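Local coordinates for protein putative PLP-dependent aminotransferase (Bacillus cereus ATCC 10987, PDB 3JU7) that probably uses pyridoxal phosphate to transfer amino groups, as a putative aminotransferase of the DegT/DnrJ/EryC1/StrS family, at residues A[106-111]-A[337-342]; A[67-72]-A[210-215]; A[265-270]-A[360-365]; A[140-145]-A[282-287]. One frame throughout, in Å; residues are numbered along the deposited sequence.

Contact 1 (A[106-111]-A[337-342]); sequences DISIDD and LTRTNK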
loop_
_atom_site.group_PDB
_atom_site.type_symbol
_atom_site.label_atom_id
_atom_site.label_comp_id
_atom_site.label_asym_id
_atom_site.label_seq_id
_atom_site.Cartn_x
_atom_site.Cartn_y
_atom_site.Cartn_z
ATOM N N ASP A 106 -29.488 -2.138 1.523
ATOM C CA ASP A 106 -30.009 -0.944 2.187
ATOM C C ASP A 106 -29.639 -0.836 3.679
ATOM O O ASP A 106 -29.332 -1.845 4.339
ATOM C CB ASP A 106 -31.514 -0.918 2.082
ATOM C CG ASP A 106 -32.060 0.484 1.964
ATOM O OD1 ASP A 106 -31.260 1.439 1.725
ATOM O OD2 ASP A 106 -33.298 0.603 2.060
ATOM N N ILE A 107 -29.704 0.383 4.207
ATOM C CA ILE A 107 -29.371 0.643 5.624
ATOM C C ILE A 107 -30.646 0.963 6.444
ATOM O O ILE A 107 -31.671 1.326 5.885
ATOM C CB ILE A 107 -28.358 1.828 5.755
ATOM C CG1 ILE A 107 -28.852 3.105 5.022
ATOM C CG2 ILE A 107 -26.988 1.455 5.171
ATOM C CD1 ILE A 107 -28.114 4.385 5.464
ATOM N N SER A 108 -30.566 0.814 7.764
ATOM C CA SER A 108 -31.581 1.335 8.648
ATOM C C SER A 108 -31.557 2.861 8.641
ATOM O O SER A 108 -30.503 3.476 8.589
ATOM C CB SER A 108 -31.399 0.795 10.057
ATOM O OG SER A 108 -31.672 -0.604 10.054
ATOM N N ILE A 109 -32.738 3.460 8.687
ATOM C CA ILE A 109 -32.887 4.905 8.616
ATOM C C ILE A 109 -32.345 5.615 9.855
ATOM O O ILE A 109 -32.014 6.788 9.772
ATOM C CB ILE A 109 -34.363 5.307 8.387
ATOM C CG1 ILE A 109 -34.439 6.643 7.640
ATOM C CG2 ILE A 109 -35.160 5.288 9.731
ATOM C CD1 ILE A 109 -34.175 6.555 6.097
ATOM N N ASP A 110 -32.176 4.898 10.966
ATOM C CA ASP A 110 -31.720 5.523 12.214
ATOM C C ASP A 110 -30.266 5.311 12.611
ATOM O O ASP A 110 -29.590 6.271 12.989
ATOM C CB ASP A 110 -32.632 5.126 13.382
ATOM C CG ASP A 110 -32.812 3.618 13.525
ATOM O OD1 ASP A 110 -32.201 2.813 12.770
ATOM O OD2 ASP A 110 -33.594 3.257 14.405
ATOM N N ASP A 111 -29.776 4.069 12.543
ATOM C CA ASP A 111 -28.382 3.789 12.932
ATOM C C ASP A 111 -27.420 3.793 11.748
ATOM O O ASP A 111 -26.218 3.812 11.942
ATOM C CB ASP A 111 -28.243 2.513 13.797
ATOM C CG ASP A 111 -28.696 1.227 13.101
ATOM O OD1 ASP A 111 -28.581 1.092 11.863
ATOM O OD2 ASP A 111 -29.172 0.324 13.833
ATOM N N LEU A 337 -32.916 0.320 -2.416
ATOM C CA LEU A 337 -32.052 1.221 -1.643
ATOM C C LEU A 337 -32.782 2.508 -1.218
ATOM O O LEU A 337 -32.183 3.576 -1.035
ATOM C CB LEU A 337 -30.757 1.503 -2.440
ATOM C CG LEU A 337 -29.805 0.301 -2.597
ATOM C CD1 LEU A 337 -28.576 0.621 -3.413
ATOM C CD2 LEU A 337 -29.383 -0.215 -1.200
ATOM N N THR A 338 -34.081 2.397 -0.988
ATOM C CA THR A 338 -34.887 3.583 -0.639
ATOM C C THR A 338 -34.383 4.354 0.590
ATOM O O THR A 338 -34.367 5.579 0.594
ATOM C CB THR A 338 -36.368 3.223 -0.441
ATOM O OG1 THR A 338 -36.910 2.741 -1.681
ATOM C CG2 THR A 338 -37.149 4.441 0.042
ATOM N N ARG A 339 -33.971 3.652 1.633
ATOM C CA ARG A 339 -33.463 4.348 2.821
ATOM C C ARG A 339 -32.103 5.009 2.583
ATOM O O ARG A 339 -31.866 6.154 3.039
ATOM C CB ARG A 339 -33.426 3.407 4.017
ATOM C CG ARG A 339 -34.808 2.999 4.425
ATOM C CD ARG A 339 -34.816 1.881 5.435
ATOM N NE ARG A 339 -34.492 0.569 4.866
ATOM C CZ ARG A 339 -34.398 -0.548 5.590
ATOM N NH1 ARG A 339 -34.584 -0.517 6.898
ATOM N NH2 ARG A 339 -34.104 -1.689 5.021
ATOM N N THR A 340 -31.214 4.301 1.871
ATOM C CA THR A 340 -29.882 4.841 1.539
ATOM C C THR A 340 -30.072 6.137 0.758
ATOM O O THR A 340 -29.432 7.138 1.029
ATOM C CB THR A 340 -29.016 3.814 0.717
ATOM O OG1 THR A 340 -28.972 2.546 1.408
ATOM C CG2 THR A 340 -27.571 4.293 0.546
ATOM N N ASN A 341 -30.996 6.132 -0.185
ATOM C CA ASN A 341 -31.261 7.336 -0.970
ATOM C C ASN A 341 -31.731 8.486 -0.108
ATOM O O ASN A 341 -31.293 9.634 -0.260
ATOM C CB ASN A 341 -32.293 7.065 -2.081
ATOM C CG ASN A 341 -31.725 6.176 -3.171
ATOM O OD1 ASN A 341 -30.501 5.990 -3.253
ATOM N ND2 ASN A 341 -32.595 5.627 -4.016
ATOM N N LYS A 342 -32.633 8.176 0.797
ATOM C CA LYS A 342 -33.165 9.189 1.669
ATOM C C LYS A 342 -32.052 9.772 2.556
ATOM O O LYS A 342 -31.897 10.992 2.631
ATOM C CB LYS A 342 -34.331 8.615 2.502
ATOM C CG LYS A 342 -34.867 9.541 3.568
ATOM C CD LYS A 342 -35.425 10.827 2.999
ATOM C CE LYS A 342 -36.769 10.623 2.385
ATOM N NZ LYS A 342 -37.753 10.362 3.495
HETATM O O HOH W 1 -35.320 -2.188 2.616
HETATM O O HOH W 2 -34.965 1.526 8.883
#

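Contact 2 (A[67-72]-A[210-215]); sequences MAAIQL and QRIKRM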
loop_
_atom_site.group_PDB
_atom_site.type_symbol
_atom_site.label_atom_id
_atom_site.label_comp_id
_atom_site.label_asym_id
_atom_site.label_seq_id
_atom_site.Cartn_x
_atom_site.Cartn_y
_atom_site.Cartn_z
HETATM N N MSE A 67 -8.406 -5.239 1.380
HETATM C CA MSE A 67 -8.065 -6.124 0.253
HETATM C C MSE A 67 -7.485 -7.456 0.720
HETATM O O MSE A 67 -7.917 -8.524 0.273
HETATM C CB MSE A 67 -7.126 -5.409 -0.734
HETATM C CG MSE A 67 -7.850 -4.308 -1.551
HETATM SE SE MSE A 67 -6.577 -3.100 -2.377
HETATM C CE MSE A 67 -5.874 -4.294 -3.559
ATOM N N ALA A 68 -6.537 -7.386 1.650
ATOM C CA ALA A 68 -5.886 -8.568 2.179
ATOM C C ALA A 68 -6.939 -9.474 2.838
ATOM O O ALA A 68 -7.028 -10.694 2.538
ATOM C CB ALA A 68 -4.867 -8.178 3.209
ATOM N N ALA A 69 -7.721 -8.860 3.734
ATOM C CA ALA A 69 -8.728 -9.565 4.534
ATOM C C ALA A 69 -9.801 -10.252 3.661
ATOM O O ALA A 69 -10.087 -11.421 3.847
ATOM C CB ALA A 69 -9.358 -8.635 5.580
ATOM N N ILE A 70 -10.356 -9.541 2.708
ATOM C CA ILE A 70 -11.358 -10.116 1.791
ATOM C C ILE A 70 -10.766 -11.259 0.960
ATOM O O ILE A 70 -11.368 -12.321 0.856
ATOM C CB ILE A 70 -11.931 -9.020 0.858
ATOM C CG1 ILE A 70 -12.844 -8.085 1.661
ATOM C CG2 ILE A 70 -12.672 -9.615 -0.377
ATOM C CD1 ILE A 70 -12.956 -6.705 1.089
ATOM N N GLN A 71 -9.580 -11.025 0.385
ATOM C CA GLN A 71 -8.859 -12.054 -0.383
ATOM C C GLN A 71 -8.645 -13.314 0.472
ATOM O O GLN A 71 -8.938 -14.389 0.013
ATOM C CB GLN A 71 -7.509 -11.519 -0.896
ATOM C CG GLN A 71 -6.710 -12.550 -1.683
ATOM C CD GLN A 71 -7.443 -13.053 -2.924
ATOM O OE1 GLN A 71 -8.164 -12.307 -3.576
ATOM N NE2 GLN A 71 -7.265 -14.329 -3.237
ATOM N N LEU A 72 -8.171 -13.189 1.712
ATOM C CA LEU A 72 -8.008 -14.373 2.586
ATOM C C LEU A 72 -9.322 -15.082 2.918
ATOM O O LEU A 72 -9.416 -16.295 2.900
ATOM C CB LEU A 72 -7.334 -13.982 3.921
ATOM C CG LEU A 72 -7.215 -15.082 4.972
ATOM C CD1 LEU A 72 -6.270 -16.160 4.454
ATOM C CD2 LEU A 72 -6.762 -14.508 6.312
ATOM N N GLN A 210 -1.748 -14.219 11.496
ATOM C CA GLN A 210 -0.411 -14.696 11.031
ATOM C C GLN A 210 -0.363 -14.811 9.501
ATOM O O GLN A 210 0.603 -14.409 8.839
ATOM C CB GLN A 210 -0.073 -16.046 11.636
ATOM C CG GLN A 210 0.140 -15.972 13.165
ATOM C CD GLN A 210 0.192 -17.330 13.896
ATOM O OE1 GLN A 210 0.052 -18.407 13.296
ATOM N NE2 GLN A 210 0.391 -17.266 15.216
ATOM N N ARG A 211 -1.437 -15.345 8.947
ATOM C CA ARG A 211 -1.503 -15.507 7.510
ATOM C C ARG A 211 -1.551 -14.156 6.809
ATOM O O ARG A 211 -0.858 -13.957 5.817
ATOM C CB ARG A 211 -2.710 -16.379 7.140
ATOM C CG ARG A 211 -2.672 -16.852 5.761
ATOM C CD ARG A 211 -3.449 -18.129 5.594
ATOM N NE ARG A 211 -2.708 -19.230 6.159
ATOM C CZ ARG A 211 -3.245 -20.392 6.501
ATOM N NH1 ARG A 211 -4.548 -20.620 6.317
ATOM N NH2 ARG A 211 -2.465 -21.342 7.015
ATOM N N ILE A 212 -2.347 -13.219 7.322
ATOM C CA ILE A 212 -2.423 -11.891 6.699
ATOM C C ILE A 212 -1.019 -11.291 6.695
ATOM O O ILE A 212 -0.631 -10.610 5.747
ATOM C CB ILE A 212 -3.366 -10.904 7.462
ATOM C CG1 ILE A 212 -4.823 -11.175 7.129
ATOM C CG2 ILE A 212 -2.996 -9.423 7.100
ATOM C CD1 ILE A 212 -5.375 -10.454 5.944
ATOM N N LYS A 213 -0.264 -11.532 7.770
ATOM C CA LYS A 213 1.091 -11.018 7.840
ATOM C C LYS A 213 1.909 -11.494 6.649
ATOM O O LYS A 213 2.612 -10.716 6.008
ATOM C CB LYS A 213 1.772 -11.392 9.179
ATOM C CG LYS A 213 1.538 -10.308 10.236
ATOM C CD LYS A 213 1.791 -10.755 11.680
ATOM C CE LYS A 213 2.216 -9.623 12.642
ATOM N NZ LYS A 213 2.171 -8.219 12.091
ATOM N N ARG A 214 1.792 -12.779 6.340
ATOM C CA ARG A 214 2.530 -13.324 5.233
ATOM C C ARG A 214 2.026 -12.740 3.923
ATOM O O ARG A 214 2.843 -12.418 3.071
ATOM C CB ARG A 214 2.384 -14.830 5.181
ATOM C CG ARG A 214 3.123 -15.590 6.298
ATOM C CD ARG A 214 3.031 -17.080 5.948
ATOM N NE ARG A 214 3.531 -17.916 7.016
ATOM C CZ ARG A 214 3.859 -19.193 6.892
ATOM N NH1 ARG A 214 3.753 -19.818 5.732
ATOM N NH2 ARG A 214 4.344 -19.836 7.941
HETATM N N MSE A 215 0.703 -12.627 3.776
HETATM C CA MSE A 215 0.126 -12.045 2.556
HETATM C C MSE A 215 0.660 -10.636 2.247
HETATM O O MSE A 215 0.946 -10.311 1.117
HETATM C CB MSE A 215 -1.402 -12.016 2.639
HETATM C CG MSE A 215 -1.995 -13.381 2.531
HETATM SE SE MSE A 215 -3.913 -13.374 2.736
HETATM C CE MSE A 215 -4.368 -12.040 1.288
#

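Contact 3 (A[265-270]-A[360-365]); sequences KQLLQS and IVEQIV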
loop_
_atom_site.group_PDB
_atom_site.type_symbol
_atom_site.label_atom_id
_atom_site.label_comp_id
_atom_site.label_asym_id
_atom_site.label_seq_id
_atom_site.Cartn_x
_atom_site.Cartn_y
_atom_site.Cartn_z
ATOM N N LYS A 265 -23.503 18.877 20.637
ATOM C CA LYS A 265 -24.788 18.345 21.068
ATOM C C LYS A 265 -25.537 19.373 21.895
ATOM O O LYS A 265 -26.737 19.611 21.693
ATOM C CB LYS A 265 -24.603 17.044 21.847
ATOM C CG LYS A 265 -24.150 15.907 20.948
ATOM C CD LYS A 265 -23.741 14.609 21.648
ATOM C CE LYS A 265 -22.691 13.867 20.797
ATOM N NZ LYS A 265 -22.543 12.422 21.115
ATOM N N GLN A 266 -24.820 20.018 22.801
ATOM C CA GLN A 266 -25.427 21.031 23.659
ATOM C C GLN A 266 -25.909 22.228 22.862
ATOM O O GLN A 266 -27.004 22.732 23.108
ATOM C CB GLN A 266 -24.432 21.518 24.707
ATOM C CG GLN A 266 -24.080 20.494 25.763
ATOM C CD GLN A 266 -22.914 20.940 26.655
ATOM O OE1 GLN A 266 -21.924 21.515 26.180
ATOM N NE2 GLN A 266 -23.028 20.665 27.953
ATOM N N LEU A 267 -25.079 22.692 21.932
ATOM C CA LEU A 267 -25.410 23.871 21.136
ATOM C C LEU A 267 -26.535 23.593 20.169
ATOM O O LEU A 267 -27.348 24.483 19.919
ATOM C CB LEU A 267 -24.193 24.409 20.368
ATOM C CG LEU A 267 -23.157 25.164 21.219
ATOM C CD1 LEU A 267 -21.808 25.368 20.464
ATOM C CD2 LEU A 267 -23.749 26.497 21.716
ATOM N N LEU A 268 -26.580 22.379 19.610
ATOM C CA LEU A 268 -27.665 22.003 18.674
ATOM C C LEU A 268 -29.023 21.951 19.377
ATOM O O LEU A 268 -30.064 22.375 18.825
ATOM C CB LEU A 268 -27.406 20.635 18.031
ATOM C CG LEU A 268 -26.342 20.507 16.955
ATOM C CD1 LEU A 268 -26.184 19.049 16.659
ATOM C CD2 LEU A 268 -26.720 21.285 15.701
ATOM N N GLN A 269 -29.015 21.381 20.577
ATOM C CA GLN A 269 -30.222 21.329 21.390
ATOM C C GLN A 269 -30.587 22.735 21.858
ATOM O O GLN A 269 -31.688 23.184 21.618
ATOM C CB GLN A 269 -30.050 20.393 22.590
ATOM C CG GLN A 269 -31.197 20.508 23.591
ATOM C CD GLN A 269 -31.227 19.383 24.604
ATOM O OE1 GLN A 269 -30.698 18.293 24.368
ATOM N NE2 GLN A 269 -31.870 19.636 25.740
ATOM N N SER A 270 -29.653 23.433 22.492
ATOM C CA SER A 270 -29.907 24.799 22.965
ATOM C C SER A 270 -30.385 25.736 21.853
ATOM O O SER A 270 -31.248 26.564 22.097
ATOM C CB SER A 270 -28.683 25.415 23.651
ATOM O OG SER A 270 -27.821 26.028 22.704
ATOM N N ILE A 360 -16.162 28.311 17.938
ATOM C CA ILE A 360 -16.232 27.852 16.545
ATOM C C ILE A 360 -17.446 26.950 16.326
ATOM O O ILE A 360 -18.181 27.162 15.363
ATOM C CB ILE A 360 -14.935 27.217 16.074
ATOM C CG1 ILE A 360 -13.858 28.298 15.975
ATOM C CG2 ILE A 360 -15.111 26.560 14.702
ATOM C CD1 ILE A 360 -12.464 27.741 15.811
ATOM N N VAL A 361 -17.698 25.997 17.226
ATOM C CA VAL A 361 -18.918 25.164 17.122
ATOM C C VAL A 361 -20.181 26.064 17.065
ATOM O O VAL A 361 -21.029 25.914 16.181
ATOM C CB VAL A 361 -19.053 24.155 18.290
ATOM C CG1 VAL A 361 -20.271 23.295 18.115
ATOM C CG2 VAL A 361 -17.814 23.270 18.403
ATOM N N GLU A 362 -20.260 27.012 17.999
ATOM C CA GLU A 362 -21.357 27.984 18.055
ATOM C C GLU A 362 -21.566 28.732 16.727
ATOM O O GLU A 362 -22.685 28.773 16.229
ATOM C CB GLU A 362 -21.168 28.958 19.222
ATOM C CG GLU A 362 -22.284 30.019 19.369
ATOM C CD GLU A 362 -22.241 30.804 20.685
ATOM O OE1 GLU A 362 -21.175 30.936 21.331
ATOM O OE2 GLU A 362 -23.300 31.309 21.071
ATOM N N GLN A 363 -20.508 29.310 16.155
ATOM C CA GLN A 363 -20.604 29.879 14.809
ATOM C C GLN A 363 -21.368 28.921 13.931
ATOM O O GLN A 363 -22.338 29.292 13.296
ATOM C CB GLN A 363 -19.233 30.041 14.133
ATOM C CG GLN A 363 -18.359 31.244 14.508
ATOM C CD GLN A 363 -17.176 31.443 13.520
ATOM O OE1 GLN A 363 -17.349 31.352 12.293
ATOM N NE2 GLN A 363 -15.986 31.730 14.056
ATOM N N ILE A 364 -20.903 27.674 13.901
ATOM C CA ILE A 364 -21.388 26.681 12.957
ATOM C C ILE A 364 -22.847 26.377 13.225
ATOM O O ILE A 364 -23.685 26.489 12.339
ATOM C CB ILE A 364 -20.518 25.389 13.005
ATOM C CG1 ILE A 364 -19.114 25.674 12.435
ATOM C CG2 ILE A 364 -21.163 24.243 12.232
ATOM C CD1 ILE A 364 -18.082 24.546 12.697
ATOM N N VAL A 365 -23.141 26.008 14.460
ATOM C CA VAL A 365 -24.494 25.647 14.833
ATOM C C VAL A 365 -25.445 26.799 14.578
ATOM O O VAL A 365 -26.517 26.578 14.036
ATOM C CB VAL A 365 -24.579 25.167 16.290
ATOM C CG1 VAL A 365 -26.043 24.991 16.703
ATOM C CG2 VAL A 365 -23.771 23.846 16.454
#

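Contact 4 (A[140-145]-A[282-287]); sequences GSWMNL and KTEAVI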
loop_
_atom_site.group_PDB
_atom_site.type_symbol
_atom_site.label_atom_id
_atom_site.label_comp_id
_atom_site.label_asym_id
_atom_site.label_seq_id
_atom_site.Cartn_x
_atom_site.Cartn_y
_atom_site.Cartn_z
ATOM N N GLY A 140 -17.677 5.621 12.698
ATOM C CA GLY A 140 -16.866 5.295 13.894
ATOM C C GLY A 140 -17.742 4.956 15.082
ATOM O O GLY A 140 -17.460 5.302 16.204
ATOM N N SER A 141 -18.819 4.237 14.835
ATOM C CA SER A 141 -19.823 4.036 15.849
ATOM C C SER A 141 -19.869 2.588 16.257
ATOM O O SER A 141 -19.192 1.719 15.671
ATOM C CB SER A 141 -21.186 4.490 15.312
ATOM O OG SER A 141 -21.586 3.678 14.240
ATOM N N TRP A 142 -20.691 2.330 17.256
ATOM C CA TRP A 142 -20.765 1.023 17.838
ATOM C C TRP A 142 -21.830 0.178 17.171
ATOM O O TRP A 142 -22.938 0.047 17.673
ATOM C CB TRP A 142 -21.036 1.171 19.312
ATOM C CG TRP A 142 -20.768 -0.015 20.092
ATOM C CD1 TRP A 142 -21.657 -0.985 20.444
ATOM C CD2 TRP A 142 -19.522 -0.353 20.706
ATOM N NE1 TRP A 142 -21.037 -1.908 21.235
ATOM C CE2 TRP A 142 -19.725 -1.557 21.409
ATOM C CE3 TRP A 142 -18.256 0.252 20.735
ATOM C CZ2 TRP A 142 -18.704 -2.196 22.111
ATOM C CZ3 TRP A 142 -17.237 -0.373 21.425
ATOM C CH2 TRP A 142 -17.463 -1.599 22.109
HETATM N N MSE A 143 -21.477 -0.371 16.015
HETATM C CA MSE A 143 -22.325 -1.330 15.296
HETATM C C MSE A 143 -22.109 -2.678 15.932
HETATM O O MSE A 143 -21.029 -3.266 15.832
HETATM C CB MSE A 143 -21.946 -1.395 13.836
HETATM C CG MSE A 143 -22.766 -2.384 13.034
HETATM SE SE MSE A 143 -22.143 -2.421 11.217
HETATM C CE MSE A 143 -20.442 -3.368 11.448
ATOM N N ASN A 144 -23.137 -3.167 16.611
ATOM C CA ASN A 144 -23.033 -4.391 17.359
ATOM C C ASN A 144 -22.731 -5.552 16.426
ATOM O O ASN A 144 -23.298 -5.616 15.345
ATOM C CB ASN A 144 -24.328 -4.666 18.112
ATOM C CG ASN A 144 -24.124 -5.638 19.245
ATOM O OD1 ASN A 144 -24.046 -6.871 19.040
ATOM N ND2 ASN A 144 -24.012 -5.089 20.470
ATOM N N LEU A 145 -21.868 -6.477 16.859
ATOM C CA LEU A 145 -21.368 -7.551 15.987
ATOM C C LEU A 145 -21.907 -8.952 16.294
ATOM O O LEU A 145 -21.457 -9.916 15.667
ATOM C CB LEU A 145 -19.826 -7.575 16.006
ATOM C CG LEU A 145 -19.165 -6.317 15.450
ATOM C CD1 LEU A 145 -17.665 -6.392 15.610
ATOM C CD2 LEU A 145 -19.555 -6.143 13.985
ATOM N N LYS A 282 -28.406 7.161 15.577
ATOM C CA LYS A 282 -28.843 6.386 16.722
ATOM C C LYS A 282 -27.761 5.342 16.999
ATOM O O LYS A 282 -27.668 4.321 16.302
ATOM C CB LYS A 282 -30.200 5.740 16.467
ATOM N N THR A 283 -26.910 5.605 17.984
ATOM C CA THR A 283 -25.851 4.657 18.344
ATOM C C THR A 283 -25.428 4.797 19.807
ATOM O O THR A 283 -25.585 5.856 20.393
ATOM C CB THR A 283 -24.615 4.773 17.361
ATOM O OG1 THR A 283 -23.670 3.736 17.650
ATOM C CG2 THR A 283 -23.931 6.138 17.427
ATOM N N GLU A 284 -24.897 3.730 20.399
ATOM C CA GLU A 284 -24.515 3.761 21.822
ATOM C C GLU A 284 -23.216 4.533 22.075
ATOM O O GLU A 284 -23.023 5.079 23.135
ATOM C CB GLU A 284 -24.297 2.351 22.368
ATOM C CG GLU A 284 -25.457 1.382 22.283
ATOM C CD GLU A 284 -25.084 0.019 22.890
ATOM O OE1 GLU A 284 -24.685 -0.005 24.082
ATOM O OE2 GLU A 284 -25.169 -1.017 22.179
ATOM N N ALA A 285 -22.309 4.536 21.109
ATOM C CA ALA A 285 -21.002 5.122 21.304
ATOM C C ALA A 285 -20.430 5.459 19.940
ATOM O O ALA A 285 -20.691 4.756 18.965
ATOM C CB ALA A 285 -20.086 4.142 22.048
ATOM N N VAL A 286 -19.689 6.552 19.862
ATOM C CA VAL A 286 -19.118 6.972 18.608
ATOM C C VAL A 286 -17.838 7.722 18.899
ATOM O O VAL A 286 -17.742 8.382 19.900
ATOM C CB VAL A 286 -20.117 7.861 17.789
ATOM C CG1 VAL A 286 -20.469 9.102 18.566
ATOM C CG2 VAL A 286 -19.536 8.233 16.419
ATOM N N ILE A 287 -16.845 7.595 18.035
ATOM C CA ILE A 287 -15.691 8.481 18.084
ATOM C C ILE A 287 -15.739 9.265 16.766
ATOM O O ILE A 287 -15.931 8.683 15.694
ATOM C CB ILE A 287 -14.374 7.716 18.276
ATOM C CG1 ILE A 287 -13.238 8.698 18.416
ATOM C CG2 ILE A 287 -14.053 6.739 17.105
ATOM C CD1 ILE A 287 -11.955 8.004 18.714
HETATM O O HOH W 3 -24.944 1.061 19.066
#

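Contact 1 (A[106-111]-A[337-342])
Asp106 turns its carboxylate onto the first turn of helix 338-346, where each oxygen takes two protein hydrogen bonds. OD1 accepts the backbone N of Thr340 at 2.9 Å through its syn lone pair, while the Thr340 hydroxyl, OG1, meets the same OD1 at 2.6 Å nearly along its C-O axis. Thr340 can use both donors because OG1 sits beside its own backbone N (chi1 -53°). OD2 receives the backbone N of Arg339 at 3.2 Å, again on the syn side, and Arg339 NE at 3.0 Å. That last bond is also a salt bridge: NE comes from 60° above the carboxylate plane, although OD2 lies close to the guanidinium plane.

An acidic group thus sits at a helix N-terminus and binds the backbone N-H groups of Arg339 and Thr340 in its first turn, an interaction that the helix dipole would probably favour. It ties the loop leaving strand 101-105 to helix 338-346, far along the chain, just past Leu337 at the N-cap position.

The other guanidinium nitrogens are also satisfied. Water 2 accepts from Arg339 NH1 at 2.9 Å and from Ile109 N at 3.0 Å, while NH2 forms a salt bridge with Asp115. Ile107 O lies over one guanidinium face, 3.1 Å from Arg339 NE, but the angle is too poor for a hydrogen bond.

Asp106 N is held by Thr335 OG1, with the methyl CD2 of Leu337 packed close by. Apolar contact is lighter at the outer end, where Ile109 CD1 rests 3.8 Å from Arg339 CB and also touches Lys342 CG, whose amino group pairs with Glu297.

Contact 2 (A[67-72]-A[210-215])
Ala68 directs its methyl toward helix 206-215, and CB meets the end of Ile212, CD1, at 3.6 Å. Ala68 O is approached from the side by a second residue, selenomethionine Met215, whose CE lies 3.2 Å away; that oxygen already accepts the helical bond from Leu72 N. At Ala69, Ile212 CD1 reaches the backbone N at 3.6 Å, and CB turns away to the sheet beneath. Gln71 contributes only its aliphatic part: CG lies 3.8 Å from Met215 CE, the two side chains crossing at about a right angle. Met215 bends at its last torsion (chi3 55°), which sets CE against this turn.

Leu72 touches three residues. Its CD1 packs on Arg211 CD at 3.6 Å, its CD2 on Ile212 CG1 at 3.9 Å, and its CB on Met215 SE at 3.7 Å. No hydrogen bond crosses the contact.

The short segments approach to 10.1 Å between axes at an angle of 116°, and Ala69 and Ile212 both rest on Met182 of strand 182-186. Two steeply crossed helices layered on one central sheet fit the alpha/beta/alpha large domain of fold type I PLP enzymes.

Contact 3 (A[265-270]-A[360-365])
Leu267 reaches helix 358-368 with its CD1 methyl, which settles between Val361 and Glu362. CD1 is 3.5 Å from Val361 CG1, tighter than a usual van der Waals contact, and 3.3 Å from the backbone N of Glu362; the CB of Glu362 adds a flank at 3.9 Å. With CG anti to the carbonyl carbon of Leu267 (chi1 -75°), the branch point that carries CD1 is held on the side of the backbone N.

One turn further along the second helix, Val365 splits its two methyls. CG1 lies against the backbone, 3.5 Å from Leu267 O, whereas CG2 lies against side chains, 4.0 Å from Leu267 CB and equally near Leu268 CD2. Leu268 approaches the same valine obliquely, with CD2 3.9 Å from Val365 CG1.

The short segments come within 9.7 Å between axes and run in broadly similar directions, 36° apart. Val365 N bonds to Val361 O, so both valines belong to one helical face. Tyr264, one turn before Leu268, touches Val361, Ile364 and Val365; Ile260 meets Val361, and Leu273 meets Val365 from the loop beyond helix 250-270. The carbonyl of Leu267 accepts a hydrogen bond from Asn271 ND2.

With no hydrogen bond or salt bridge between the two segments, the fit of branched aliphatic groups, backed by the side chain of Tyr264, probably governs how they sit here.

Contact 4 (A[140-145]-A[282-287])
Gly140 and Ile287 make the straighter of two backbone bonds: Ile287 N donates to Gly140 O at 3.0 Å, with an N-H...O angle of 164°. The second, from Trp142 N to Ala285 O, has the same 3.0 Å length but is weak, its angle only 128°. Between them Ser141 and Val286 stand CA to CA at 4.1 Å, and CA-H...O contacts run from Val286 CA to Gly140 O and from Ser141 CA to Ala285 O. Water 3 joins the backbones once more, donating to Trp142 O at 2.6 Å and accepting from Glu284 N at 3.0 Å.

The hydroxyls of Ser141 and Thr283 both bond to Tyr113 OH, and Ser141 OG also reaches Thr138 O. Thr283 OG1 is placed anti to its backbone N (chi1 -174°), 3.5 Å from Ser141 CB.

Packing is lighter. Trp142 CB meets Ala285 CB at 4.1 Å, and Glu284 OE2 lies obliquely to the indole near CD1. The indole stacks edge-to-face with Tyr175 and lies close to a bound triethylene glycol, probably from the crystallisation liquor. Val286 CG2 rests against Gly140 O.

From Ser141 onward the chain bends in an inverse gamma turn centred on Trp142, and Asn144 OD1 caps Glu146 N before helix 146-153. Two loops meeting at one non-hydrogen-bonded pair, with a backbone bond to each side, form an isolated antiparallel beta bridge.

Contacts 1 and 4 adjoin, their centres 17 Å apart: Asp110 O and Lys282 N lie 3.0 Å from each other, probably hydrogen-bonded, and Asp111 CB packs on Lys282 O. Asp111 OD1 takes the backbone N of Tyr113, whose OH bonds in contact 4, itself nested in the chain loop closed by contact 1. Contact 3 comes within about 5 Å of contact 4 by nearest atoms, without touching. Contact 2 stands apart from contact 3, their centres 44 Å apart on opposite sides of the chain's centre, but comes within about 13 Å of contact 4 by nearest atoms. All four lie away from Lys191, the predicted cofactor lysine, which is not modelled, and from the calcium-binding Asp20.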